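Local coordinates for anopheles gambiae adenosine kinase (Anopheles gambiae, PDB 3LOO), which catalyses the ATP-dependent phosphorylation of adenosine to AMP, as an adenosine kinase of the pfkB carbohydrate kinase family, at residues F160-L165 with T188-S193. Residues are numbered along the deposited sequence; the frame is centred on the assembly and turned at random.
Sequences FTPEHL and TVSFES
Phe160 and Pro162 lie against the kinked first turns of helix 187-203, where two small serines let the aromatic and proline rings come close. The Phe160 side chain leaves the backbone with CG anti to N (chi1 -177°), which carries its ring along the helix past Ser190 to Ser193. Ser193 OG meets the edge of that ring near its plane, 3.4 Å from CE2, while Ser190 CB approaches CD2 obliquely at 3.9 Å. Nearer the backbone, Phe160 CB packs on Val189 CG1 at 3.6 Å, a plain apolar contact that suits a branched residue. Leu165 CD2 also lies at the ring edge, and its other methyl, CD1, is 4.2 Å from Ser193 CB.

In this buried setting Ser190 OG and Ser193 OG are hydrogen-bonded at 2.8 Å, and either could be the donor; the bond should limit the rotation of both side chains. Ser193 OG lies anti to the carbonyl carbon, beside its own backbone N (chi1 -65°), which turns the hydroxyl between the Phe160 ring edge and Pro162, 3.6 Å from Pro162 CA. Pro162 thus fits over the serine pair, its rigid ring giving a compact apolar surface at the start of the turn 162-165. Glu192 bends at chi2 and crosses the proline at about a right angle; the carboxylate itself meets the ring, OE1 3.4 Å from Pro162 CG, while Glu192 stays exposed to solvent.

Phe186 meets the Phe160 ring edge-to-face, and Cys105 of strand 100-107 also touches this phenylalanine. The contact joins the loop leading into helix 168-176 to the start of helix 187-203, two helices linked through central-sheet strand 179-183: packing in the alpha/beta domain of the ribokinase-like (pfkB) fold, with the Val189 side chain about 7 Å from the bound bis(adenosine)-5'-tetraphosphate.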
loop_
_atom_site.group_PDB
_atom_site.type_symbol
_atom_site.label_atom_id
_atom_site.label_comp_id
_atom_site.label_asym_id
_atom_site.label_seq_id
_atom_site.Cartn_x
_atom_site.Cartn_y
_atom_site.Cartn_z
ATOM N N PHE A 160 -16.841 1.877 0.847
ATOM C CA PHE A 160 -16.481 2.681 -0.302
ATOM C C PHE A 160 -17.359 2.288 -1.491
ATOM O O PHE A 160 -17.557 1.105 -1.738
ATOM C CB PHE A 160 -15.014 2.460 -0.674
ATOM C CG PHE A 160 -14.540 3.315 -1.822
ATOM C CD1 PHE A 160 -13.950 4.550 -1.577
ATOM C CD2 PHE A 160 -14.677 2.888 -3.142
ATOM C CE1 PHE A 160 -13.529 5.371 -2.625
ATOM C CE2 PHE A 160 -14.246 3.695 -4.194
ATOM C CZ PHE A 160 -13.659 4.935 -3.932
ATOM N N THR A 161 -17.831 3.277 -2.246
ATOM C CA THR A 161 -18.633 2.992 -3.446
ATOM C C THR A 161 -18.100 3.723 -4.666
ATOM O O THR A 161 -17.633 4.864 -4.554
ATOM C CB THR A 161 -20.124 3.348 -3.274
ATOM O OG1 THR A 161 -20.244 4.728 -2.917
ATOM C CG2 THR A 161 -20.762 2.512 -2.237
ATOM N N PRO A 162 -18.199 3.081 -5.848
ATOM C CA PRO A 162 -17.783 3.718 -7.107
ATOM C C PRO A 162 -18.390 5.106 -7.293
ATOM O O PRO A 162 -17.805 5.951 -7.955
ATOM C CB PRO A 162 -18.328 2.766 -8.175
ATOM C CG PRO A 162 -18.364 1.426 -7.502
ATOM C CD PRO A 162 -18.625 1.673 -6.045
ATOM N N GLU A 163 -19.550 5.332 -6.688
ATOM C CA GLU A 163 -20.252 6.589 -6.824
ATOM C C GLU A 163 -19.433 7.741 -6.235
ATOM O O GLU A 163 -19.494 8.847 -6.743
ATOM C CB GLU A 163 -21.655 6.541 -6.175
ATOM C CG GLU A 163 -22.221 5.141 -5.729
ATOM C CD GLU A 163 -22.244 4.072 -6.826
ATOM O OE1 GLU A 163 -22.862 4.303 -7.892
ATOM O OE2 GLU A 163 -21.647 2.990 -6.615
ATOM N N HIS A 164 -18.652 7.479 -5.181
ATOM C CA HIS A 164 -17.808 8.535 -4.572
ATOM C C HIS A 164 -16.902 9.187 -5.615
ATOM O O HIS A 164 -16.612 10.394 -5.563
ATOM C CB HIS A 164 -16.973 7.974 -3.405
ATOM C CG HIS A 164 -16.121 8.998 -2.707
ATOM N ND1 HIS A 164 -16.653 10.050 -1.986
ATOM C CD2 HIS A 164 -14.774 9.111 -2.597
ATOM C CE1 HIS A 164 -15.670 10.769 -1.467
ATOM N NE2 HIS A 164 -14.519 10.223 -1.824
ATOM N N LEU A 165 -16.450 8.378 -6.562
ATOM C CA LEU A 165 -15.579 8.868 -7.614
ATOM C C LEU A 165 -16.335 9.602 -8.726
ATOM O O LEU A 165 -15.710 10.241 -9.563
ATOM C CB LEU A 165 -14.754 7.732 -8.202
ATOM C CG LEU A 165 -13.901 6.903 -7.239
ATOM C CD1 LEU A 165 -13.146 5.839 -8.039
ATOM C CD2 LEU A 165 -12.943 7.774 -6.398
ATOM N N THR A 188 -10.509 -5.992 -1.703
ATOM C CA THR A 188 -11.516 -6.458 -0.731
ATOM C C THR A 188 -12.724 -5.542 -0.808
ATOM O O THR A 188 -13.880 -5.980 -0.692
ATOM C CB THR A 188 -10.964 -6.420 0.729
ATOM O OG1 THR A 188 -9.767 -7.175 0.787
ATOM C CG2 THR A 188 -11.984 -6.971 1.759
ATOM N N VAL A 189 -12.456 -4.256 -1.041
ATOM C CA VAL A 189 -13.492 -3.254 -0.894
ATOM C C VAL A 189 -14.147 -2.862 -2.221
ATOM O O VAL A 189 -15.358 -2.713 -2.271
ATOM C CB VAL A 189 -12.941 -2.008 -0.158
ATOM C CG1 VAL A 189 -13.916 -0.906 -0.199
ATOM C CG2 VAL A 189 -12.577 -2.389 1.302
ATOM N N SER A 190 -13.351 -2.638 -3.267
ATOM C CA SER A 190 -13.921 -2.204 -4.539
ATOM C C SER A 190 -12.979 -2.487 -5.669
ATOM O O SER A 190 -12.338 -1.558 -6.212
ATOM C CB SER A 190 -14.248 -0.685 -4.520
ATOM O OG SER A 190 -15.157 -0.367 -5.576
ATOM N N PHE A 191 -12.875 -3.759 -6.034
ATOM C CA PHE A 191 -12.081 -4.122 -7.192
ATOM C C PHE A 191 -12.584 -3.385 -8.445
ATOM O O PHE A 191 -11.806 -3.057 -9.340
ATOM C CB PHE A 191 -12.076 -5.649 -7.450
ATOM C CG PHE A 191 -11.433 -6.021 -8.754
ATOM C CD1 PHE A 191 -10.054 -5.886 -8.927
ATOM C CD2 PHE A 191 -12.207 -6.475 -9.830
ATOM C CE1 PHE A 191 -9.463 -6.189 -10.128
ATOM C CE2 PHE A 191 -11.608 -6.800 -11.047
ATOM C CZ PHE A 191 -10.249 -6.655 -11.197
ATOM N N GLU A 192 -13.896 -3.205 -8.512
ATOM C CA GLU A 192 -14.577 -2.606 -9.661
ATOM C C GLU A 192 -14.057 -1.147 -9.873
ATOM O O GLU A 192 -13.840 -0.714 -11.002
ATOM C CB GLU A 192 -16.055 -2.633 -9.307
ATOM C CG GLU A 192 -17.077 -2.282 -10.336
ATOM C CD GLU A 192 -18.302 -1.641 -9.664
ATOM O OE1 GLU A 192 -18.526 -1.866 -8.448
ATOM O OE2 GLU A 192 -19.020 -0.869 -10.339
ATOM N N SER A 193 -13.820 -0.423 -8.776
ATOM C CA SER A 193 -13.245 0.936 -8.858
ATOM C C SER A 193 -11.799 0.880 -9.324
ATOM O O SER A 193 -11.409 1.661 -10.187
ATOM C CB SER A 193 -13.301 1.672 -7.513
ATOM O OG SER A 193 -14.607 1.927 -7.095
#